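Local structure of capsid protein (7LNK) at residues Ala168-Thr173 and Thr180-Leu185; Pro269-Gly274 and Ala285-Cys290; Thr32-Gly37 and Leu435-Thr440. The protein forms the T=1 icosahedral shell of a gorilla bocavirus, sixty copies of a parvovirus-type coat protein assembling around what is presumably a single-stranded DNA genome. All coordinates share one frame; numbering follows the deposited sequence.

Contact 1: Ala168-Thr173 and Thr180-Leu185; sequences ADLDGT and TEKAIL
The loop that joins the short helices 165-168 and 179-186, part of the connection between strands E and F of the parvovirus jelly roll, folds back over the second helix. Leu170, where the chain first leaves helical phi/psi after helix 165-168, has positive phi and brings the chain round so that the backbone faces Glu181. With CG anti to its carbonyl carbon and the chain extended beyond it (chi2 -177°), Glu181 reaches straight to the turn. Its OE1 accepts a weak bond from Asp171 N (3.4 Å, N-H...O 131°), while OE2 is held by Tyr297 N. One turn along the helix, Leu185 meets Leu170 tip to tip, CD1 to CD1 at 3.5 Å, and its other methyl, CD2, lies 3.6 Å from Ala168 CB. Ile472 of a second subunit packs against both leucines. The polar end is crowded with acids: Asp171 OD1 stands 3.2 Å from Glu181 OE2, the two carboxylates nearly coplanar (22°), and Asp169 OD1 is 3.5 Å from the same OE2. Since Glu166 also approaches both aspartates, the clustering may raise the pKa of at least one acid, which would ease the repulsion.

Contact 2: Pro269-Gly274 and Ala285-Cys290; sequences PGFLGG and APYMVC
Matching first torsions, chi1 -70° at Phe271 and -69° at Tyr287, set CG of each residue anti to its carbonyl carbon and beside its backbone N, and both side chains start out toward the opposite segment. They cross at about a right angle. Phe271 CD2 comes to rest 3.6 Å above the plane of the Tyr287 ring, over its centre, and the rings form an oblique pair, inclined at 32° with centroids 4.6 Å apart. Nearer the phenol end, Phe271 CB touches Tyr287 CE2 at 3.3 Å. The turn after strand 270-271 then carries the backbone past the same end of the tyrosine: Gly274 N lies 3.5 Å from Tyr287 CE2 and 3.1 Å from Tyr287 OH. At Gly274 a CB would point at Pro286 O and Tyr287 CE2, so the absence of a side chain lets the backbone pack here; Pro286 CB lies 3.4 Å from Gly274 C. The contact belongs to the long connection between strands G and H, and Tyr287-Cys290 form an antiparallel ladder with a strand of a third subunit, continuing the sheet across the interface. The Phe271 ring meets Trp369 edge-to-face and stacks with Phe371 of that subunit. Asp367 OD1 takes a hydrogen bond from Gly273 N and a weak one from Tyr287 OH, while Arg356 of the third subunit bonds weakly to the same hydroxyl. An apolar ring pair thus ends in a buried phenol, and the nearby carboxylate and guanidinium, of opposite charge, may polarise that hydroxyl.

Contact 3: Thr32-Gly37 and Leu435-Thr440; sequences TSIQNG and LNIYCT
Thr32 and Cys439 carry the tight half of this contact, as an antiparallel hydrogen-bonded pair between segments whose touching parts run 164° apart. Both rungs are short and fairly straight: Thr32 N to Cys439 O is 2.8 Å (N-H...O 159°), with the donor nearly along the C=O axis, and Cys439 N to Thr32 O is 2.9 Å (155°), with the donor in the carbonyl plane. On the face carrying these two residues, Thr32 CG2, between its backbone N and carbonyl carbon, rests 3.7 Å from Cys439 CB. Thr32 OG1, anti to N, is directed instead to a hydrogen bond with Thr63 OG1. Met420 of strand 415-420 covers Thr32 and Cys439 from this side and reaches Ile34 and Ile437 as well. On the other face Tyr438 turns its ring away from segment 32-37, and Pro424 of a fourth subunit packs against it.

Past Thr32 the pairing slackens, and the partly exposed Ser33, Ile34 and Asn436 mark the side nearer solvent. Here a single side chain does the bridging. Ile34, with CG1 anti to its carbonyl carbon, lays CG1 3.6 Å from Ile437 O and CD1 3.7 Å from Leu435 O. The same CD1 comes within 4.1 Å of Ile437 CG1 and 4.0 Å of Asn436 OD1. These are van der Waals contacts along a diverging chain, without further rungs between the segments. Strand 86-108 pairs with the other edge of segment 435-440, through Tyr438 and Lys104 and through Thr440 and Gln102. The strand order 21-33, 437-453, 86-108, 207-223 is the BIDG sheet of the parvovirus jelly-roll barrel, and this contact is the end of the pairing between its first two strands.

How the contacts relate
Contact 3 belongs to the jelly-roll barrel itself, where it joins strands far apart in sequence; contacts 1 and 2 lie in the long connections between barrel strands, E to F and G to H respectively, contact 1 partly buried and contact 2 buried at a subunit interface. Their chemistry follows that place: backbone rungs in contact 3, an aromatic pair in contact 2, and an acid cluster with leucine packing in contact 1. Contacts 1 and 2 follow in series and both meet the same third subunit, though their nearest atoms stay about 12 Å apart. Contacts 2 and 3 sit on opposite sides of the chain's centre, their own centres 42 Å apart. None of the three touches another.

Contact 1: Ala168-Thr173 and Thr180-Leu185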
loop_
_atom_site.group_PDB
_atom_site.type_symbol
_atom_site.label_atom_id
_atom_site.label_comp_id
_atom_site.label_asym_id
_atom_site.label_seq_id
_atom_site.Cartn_x
_atom_site.Cartn_y
_atom_site.Cartn_z
ATOM N N ALA A 168 -17.855 -115.781 -17.374
ATOM C CA ALA A 168 -16.628 -115.959 -16.609
ATOM C C ALA A 168 -16.475 -117.351 -16.006
ATOM O O ALA A 168 -15.514 -117.599 -15.283
ATOM C CB ALA A 168 -16.541 -114.917 -15.503
ATOM N N ASP A 169 -17.415 -118.258 -16.233
ATOM C CA ASP A 169 -17.460 -119.418 -15.351
ATOM C C ASP A 169 -16.482 -120.525 -15.725
ATOM O O ASP A 169 -16.413 -121.518 -14.996
ATOM C CB ASP A 169 -18.880 -119.983 -15.275
ATOM C CG ASP A 169 -19.418 -120.403 -16.612
ATOM O OD1 ASP A 169 -18.763 -120.145 -17.642
ATOM O OD2 ASP A 169 -20.502 -121.015 -16.632
ATOM N N LEU A 170 -15.720 -120.380 -16.808
ATOM C CA LEU A 170 -14.688 -121.353 -17.171
ATOM C C LEU A 170 -15.251 -122.763 -17.276
ATOM O O LEU A 170 -14.722 -123.720 -16.711
ATOM C CB LEU A 170 -13.513 -121.299 -16.196
ATOM C CG LEU A 170 -12.479 -120.176 -16.340
ATOM C CD1 LEU A 170 -13.020 -118.829 -16.762
ATOM C CD2 LEU A 170 -11.594 -120.090 -15.110
ATOM N N ASP A 171 -16.329 -122.884 -18.031
ATOM C CA ASP A 171 -16.943 -124.165 -18.313
ATOM C C ASP A 171 -16.739 -124.503 -19.781
ATOM O O ASP A 171 -16.587 -123.620 -20.627
ATOM C CB ASP A 171 -18.431 -124.154 -17.948
ATOM C CG ASP A 171 -19.210 -123.078 -18.675
ATOM O OD1 ASP A 171 -18.604 -122.257 -19.386
ATOM O OD2 ASP A 171 -20.446 -123.049 -18.524
ATOM N N GLY A 172 -16.674 -125.794 -20.071
ATOM C CA GLY A 172 -16.541 -126.221 -21.446
ATOM C C GLY A 172 -15.741 -127.494 -21.597
ATOM O O GLY A 172 -15.389 -128.137 -20.606
ATOM N N THR A 173 -15.436 -127.860 -22.840
ATOM C CA THR A 173 -14.618 -129.043 -23.072
ATOM C C THR A 173 -13.176 -128.798 -22.657
ATOM O O THR A 173 -12.576 -129.617 -21.952
ATOM C CB THR A 173 -14.690 -129.450 -24.542
ATOM O OG1 THR A 173 -16.044 -129.761 -24.885
ATOM C CG2 THR A 173 -13.818 -130.667 -24.796
ATOM N N THR A 180 -11.571 -116.803 -24.405
ATOM C CA THR A 180 -12.367 -115.596 -24.243
ATOM C C THR A 180 -12.904 -115.479 -22.828
ATOM O O THR A 180 -12.914 -114.388 -22.250
ATOM C CB THR A 180 -13.503 -115.586 -25.259
ATOM O OG1 THR A 180 -12.950 -115.615 -26.578
ATOM C CG2 THR A 180 -14.341 -114.336 -25.108
ATOM N N GLU A 181 -13.352 -116.592 -22.245
ATOM C CA GLU A 181 -13.829 -116.536 -20.869
ATOM C C GLU A 181 -12.708 -116.187 -19.905
ATOM O O GLU A 181 -12.915 -115.414 -18.965
ATOM C CB GLU A 181 -14.481 -117.851 -20.462
ATOM C CG GLU A 181 -15.799 -118.124 -21.132
ATOM C CD GLU A 181 -16.431 -119.396 -20.640
ATOM O OE1 GLU A 181 -15.734 -120.183 -19.976
ATOM O OE2 GLU A 181 -17.641 -119.587 -20.870
ATOM N N LYS A 182 -11.519 -116.752 -20.110
ATOM C CA LYS A 182 -10.398 -116.406 -19.245
ATOM C C LYS A 182 -10.032 -114.939 -19.386
ATOM O O LYS A 182 -9.686 -114.285 -18.400
ATOM C CB LYS A 182 -9.198 -117.296 -19.548
ATOM C CG LYS A 182 -9.379 -118.721 -19.093
ATOM C CD LYS A 182 -8.092 -119.501 -19.196
ATOM C CE LYS A 182 -7.676 -119.658 -20.635
ATOM N NZ LYS A 182 -6.479 -120.521 -20.761
ATOM N N ALA A 183 -10.119 -114.403 -20.600
ATOM C CA ALA A 183 -9.829 -112.992 -20.809
ATOM C C ALA A 183 -10.850 -112.116 -20.104
ATOM O O ALA A 183 -10.556 -110.981 -19.723
ATOM C CB ALA A 183 -9.796 -112.683 -22.303
ATOM N N ILE A 184 -12.063 -112.627 -19.921
ATOM C CA ILE A 184 -13.086 -111.847 -19.240
ATOM C C ILE A 184 -12.882 -111.895 -17.730
ATOM O O ILE A 184 -13.219 -110.942 -17.023
ATOM C CB ILE A 184 -14.486 -112.319 -19.669
ATOM C CG1 ILE A 184 -14.687 -112.031 -21.149
ATOM C CG2 ILE A 184 -15.563 -111.575 -18.939
ATOM C CD1 ILE A 184 -15.934 -112.636 -21.715
ATOM N N LEU A 185 -12.312 -112.985 -17.204
ATOM C CA LEU A 185 -11.885 -112.952 -15.806
ATOM C C LEU A 185 -10.613 -112.152 -15.614
ATOM O O LEU A 185 -10.513 -111.377 -14.659
ATOM C CB LEU A 185 -11.674 -114.341 -15.220
ATOM C CG LEU A 185 -12.847 -115.191 -14.793
ATOM C CD1 LEU A 185 -12.300 -116.490 -14.320
ATOM C CD2 LEU A 185 -13.523 -114.482 -13.650
#

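Contact 2: Pro269-Gly274 and Ala285-Cys290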
loop_
_atom_site.group_PDB
_atom_site.type_symbol
_atom_site.label_atom_id
_atom_site.label_comp_id
_atom_site.label_asym_id
_atom_site.label_seq_id
_atom_site.Cartn_x
_atom_site.Cartn_y
_atom_site.Cartn_z
ATOM N N PRO A 269 -44.245 -97.173 -27.819
ATOM C CA PRO A 269 -43.575 -98.468 -27.956
ATOM C C PRO A 269 -43.997 -99.447 -26.876
ATOM O O PRO A 269 -44.480 -99.064 -25.813
ATOM C CB PRO A 269 -42.096 -98.111 -27.809
ATOM C CG PRO A 269 -42.025 -96.679 -28.123
ATOM C CD PRO A 269 -43.277 -96.103 -27.562
ATOM N N GLY A 270 -43.794 -100.722 -27.153
ATOM C CA GLY A 270 -43.992 -101.732 -26.142
ATOM C C GLY A 270 -43.947 -103.110 -26.756
ATOM O O GLY A 270 -44.050 -103.275 -27.974
ATOM N N PHE A 271 -43.795 -104.098 -25.884
ATOM C CA PHE A 271 -43.758 -105.506 -26.261
ATOM C C PHE A 271 -44.892 -106.237 -25.564
ATOM O O PHE A 271 -44.870 -106.402 -24.342
ATOM C CB PHE A 271 -42.423 -106.134 -25.881
ATOM C CG PHE A 271 -41.270 -105.666 -26.696
ATOM C CD1 PHE A 271 -41.463 -105.128 -27.950
ATOM C CD2 PHE A 271 -39.987 -105.763 -26.209
ATOM C CE1 PHE A 271 -40.402 -104.706 -28.698
ATOM C CE2 PHE A 271 -38.925 -105.346 -26.958
ATOM C CZ PHE A 271 -39.130 -104.816 -28.197
ATOM N N LEU A 272 -45.886 -106.666 -26.333
ATOM C CA LEU A 272 -46.887 -107.605 -25.856
ATOM C C LEU A 272 -46.606 -109.034 -26.287
ATOM O O LEU A 272 -47.370 -109.933 -25.935
ATOM C CB LEU A 272 -48.273 -107.184 -26.335
ATOM C CG LEU A 272 -48.731 -105.834 -25.792
ATOM C CD1 LEU A 272 -50.054 -105.435 -26.406
ATOM C CD2 LEU A 272 -48.820 -105.865 -24.283
ATOM N N GLY A 273 -45.539 -109.262 -27.044
ATOM C CA GLY A 273 -45.328 -110.540 -27.692
ATOM C C GLY A 273 -44.665 -111.609 -26.855
ATOM O O GLY A 273 -44.891 -112.800 -27.078
ATOM N N GLY A 274 -43.847 -111.208 -25.893
ATOM C CA GLY A 274 -43.130 -112.172 -25.093
ATOM C C GLY A 274 -43.965 -112.754 -23.974
ATOM O O GLY A 274 -45.056 -112.287 -23.663
ATOM N N ALA A 285 -38.908 -113.615 -17.460
ATOM C CA ALA A 285 -39.377 -112.372 -18.040
ATOM C C ALA A 285 -39.765 -112.651 -19.475
ATOM O O ALA A 285 -39.253 -113.601 -20.076
ATOM C CB ALA A 285 -38.313 -111.274 -17.974
ATOM N N PRO A 286 -40.663 -111.859 -20.050
ATOM C CA PRO A 286 -40.994 -112.056 -21.462
ATOM C C PRO A 286 -39.818 -111.834 -22.384
ATOM O O PRO A 286 -39.834 -112.313 -23.520
ATOM C CB PRO A 286 -42.101 -111.024 -21.693
ATOM C CG PRO A 286 -42.712 -110.857 -20.366
ATOM C CD PRO A 286 -41.573 -110.901 -19.411
ATOM N N TYR A 287 -38.798 -111.115 -21.931
ATOM C CA TYR A 287 -37.654 -110.757 -22.749
ATOM C C TYR A 287 -36.382 -110.799 -21.922
ATOM O O TYR A 287 -36.359 -110.339 -20.779
ATOM C CB TYR A 287 -37.839 -109.368 -23.358
ATOM C CG TYR A 287 -38.916 -109.312 -24.408
ATOM C CD1 TYR A 287 -38.613 -109.507 -25.743
ATOM C CD2 TYR A 287 -40.238 -109.117 -24.064
ATOM C CE1 TYR A 287 -39.584 -109.469 -26.699
ATOM C CE2 TYR A 287 -41.218 -109.096 -25.016
ATOM C CZ TYR A 287 -40.885 -109.267 -26.333
ATOM O OH TYR A 287 -41.858 -109.235 -27.297
ATOM N N MET A 288 -35.329 -111.359 -22.508
ATOM C CA MET A 288 -33.986 -111.327 -21.946
ATOM C C MET A 288 -33.105 -110.400 -22.759
ATOM O O MET A 288 -33.013 -110.542 -23.981
ATOM C CB MET A 288 -33.356 -112.718 -21.919
ATOM C CG MET A 288 -33.994 -113.638 -20.953
ATOM S SD MET A 288 -33.712 -113.003 -19.306
ATOM C CE MET A 288 -34.615 -114.198 -18.364
ATOM N N VAL A 289 -32.452 -109.464 -22.084
ATOM C CA VAL A 289 -31.375 -108.692 -22.684
ATOM C C VAL A 289 -30.071 -109.384 -22.321
ATOM O O VAL A 289 -29.693 -109.456 -21.148
ATOM C CB VAL A 289 -31.405 -107.221 -22.240
ATOM C CG1 VAL A 289 -32.640 -106.546 -22.784
ATOM C CG2 VAL A 289 -31.416 -107.105 -20.746
ATOM N N CYS A 290 -29.399 -109.926 -23.325
ATOM C CA CYS A 290 -28.256 -110.791 -23.118
ATOM C C CYS A 290 -27.013 -110.171 -23.736
ATOM O O CYS A 290 -27.093 -109.349 -24.649
ATOM C CB CYS A 290 -28.502 -112.170 -23.727
ATOM S SG CYS A 290 -29.865 -113.073 -22.994
#

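Contact 3: Thr32-Gly37 and Leu435-Thr440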
loop_
_atom_site.group_PDB
_atom_site.type_symbol
_atom_site.label_atom_id
_atom_site.label_comp_id
_atom_site.label_asym_id
_atom_site.label_seq_id
_atom_site.Cartn_x
_atom_site.Cartn_y
_atom_site.Cartn_z
ATOM N N THR A 32 -26.757 -100.415 12.206
ATOM C CA THR A 32 -25.825 -101.106 11.332
ATOM C C THR A 32 -24.935 -101.994 12.180
ATOM O O THR A 32 -24.638 -101.669 13.328
ATOM C CB THR A 32 -24.980 -100.126 10.509
ATOM O OG1 THR A 32 -24.220 -100.842 9.533
ATOM C CG2 THR A 32 -24.042 -99.324 11.382
ATOM N N SER A 33 -24.529 -103.122 11.615
ATOM C CA SER A 33 -23.666 -104.068 12.298
ATOM C C SER A 33 -22.541 -104.478 11.363
ATOM O O SER A 33 -22.459 -104.028 10.221
ATOM C CB SER A 33 -24.453 -105.291 12.780
ATOM O OG SER A 33 -25.006 -106.003 11.692
ATOM N N ILE A 34 -21.664 -105.344 11.868
ATOM C CA ILE A 34 -20.510 -105.775 11.095
ATOM C C ILE A 34 -20.956 -106.747 10.017
ATOM O O ILE A 34 -21.802 -107.617 10.252
ATOM C CB ILE A 34 -19.465 -106.402 12.033
ATOM C CG1 ILE A 34 -18.946 -105.352 13.007
ATOM C CG2 ILE A 34 -18.314 -106.987 11.250
ATOM C CD1 ILE A 34 -18.147 -105.921 14.129
ATOM N N GLN A 35 -20.388 -106.599 8.823
ATOM C CA GLN A 35 -20.776 -107.385 7.663
ATOM C C GLN A 35 -19.573 -108.154 7.135
ATOM O O GLN A 35 -18.486 -107.591 6.993
ATOM C CB GLN A 35 -21.342 -106.491 6.564
ATOM C CG GLN A 35 -22.566 -105.681 6.951
ATOM C CD GLN A 35 -23.748 -106.529 7.360
ATOM O OE1 GLN A 35 -24.051 -106.657 8.541
ATOM N NE2 GLN A 35 -24.406 -107.134 6.391
ATOM N N ASN A 36 -19.773 -109.441 6.854
ATOM C CA ASN A 36 -18.721 -110.338 6.351
ATOM C C ASN A 36 -17.532 -110.446 7.290
ATOM O O ASN A 36 -16.442 -110.831 6.869
ATOM C CB ASN A 36 -18.201 -109.925 4.975
ATOM C CG ASN A 36 -19.129 -110.274 3.862
ATOM O OD1 ASN A 36 -20.011 -111.112 4.004
ATOM N ND2 ASN A 36 -18.873 -109.703 2.706
ATOM N N GLY A 37 -17.724 -110.155 8.565
ATOM C CA GLY A 37 -16.592 -110.123 9.464
ATOM C C GLY A 37 -15.450 -109.274 8.951
ATOM O O GLY A 37 -14.290 -109.674 9.048
ATOM N N LEU A 435 -13.482 -106.844 17.635
ATOM C CA LEU A 435 -14.431 -106.606 18.706
ATOM C C LEU A 435 -15.816 -106.433 18.105
ATOM O O LEU A 435 -15.980 -105.742 17.099
ATOM C CB LEU A 435 -14.015 -105.364 19.481
ATOM C CG LEU A 435 -14.809 -105.000 20.715
ATOM C CD1 LEU A 435 -14.592 -106.112 21.701
ATOM C CD2 LEU A 435 -14.320 -103.693 21.270
ATOM N N ASN A 436 -16.815 -107.062 18.713
ATOM C CA ASN A 436 -18.154 -107.085 18.137
ATOM C C ASN A 436 -18.888 -105.820 18.554
ATOM O O ASN A 436 -19.139 -105.600 19.740
ATOM C CB ASN A 436 -18.893 -108.336 18.593
ATOM C CG ASN A 436 -20.158 -108.580 17.818
ATOM O OD1 ASN A 436 -20.262 -108.222 16.650
ATOM N ND2 ASN A 436 -21.127 -109.211 18.459
ATOM N N ILE A 437 -19.250 -104.992 17.578
ATOM C CA ILE A 437 -19.822 -103.676 17.817
ATOM C C ILE A 437 -20.899 -103.417 16.777
ATOM O O ILE A 437 -20.972 -104.080 15.745
ATOM C CB ILE A 437 -18.761 -102.556 17.766
ATOM C CG1 ILE A 437 -18.076 -102.542 16.407
ATOM C CG2 ILE A 437 -17.743 -102.705 18.869
ATOM C CD1 ILE A 437 -17.158 -101.390 16.207
ATOM N N TYR A 438 -21.752 -102.441 17.067
ATOM C CA TYR A 438 -22.725 -101.983 16.092
ATOM C C TYR A 438 -22.970 -100.510 16.350
ATOM O O TYR A 438 -22.664 -99.991 17.420
ATOM C CB TYR A 438 -24.036 -102.768 16.167
ATOM C CG TYR A 438 -24.886 -102.466 17.369
ATOM C CD1 TYR A 438 -25.896 -101.527 17.296
ATOM C CD2 TYR A 438 -24.665 -103.086 18.580
ATOM C CE1 TYR A 438 -26.671 -101.236 18.376
ATOM C CE2 TYR A 438 -25.439 -102.797 19.669
ATOM C CZ TYR A 438 -26.441 -101.868 19.558
ATOM O OH TYR A 438 -27.230 -101.564 20.638
ATOM N N CYS A 439 -23.524 -99.837 15.354
ATOM C CA CYS A 439 -23.857 -98.429 15.465
ATOM C C CYS A 439 -25.344 -98.256 15.240
ATOM O O CYS A 439 -25.899 -98.801 14.284
ATOM C CB CYS A 439 -23.079 -97.579 14.461
ATOM S SG CYS A 439 -23.361 -95.804 14.581
ATOM N N THR A 440 -25.984 -97.517 16.128
ATOM C CA THR A 440 -27.300 -96.972 15.870
ATOM C C THR A 440 -27.178 -95.458 15.851
ATOM O O THR A 440 -26.330 -94.886 16.536
ATOM C CB THR A 440 -28.329 -97.435 16.910
ATOM O OG1 THR A 440 -29.636 -97.039 16.488
ATOM C CG2 THR A 440 -28.048 -96.839 18.268
#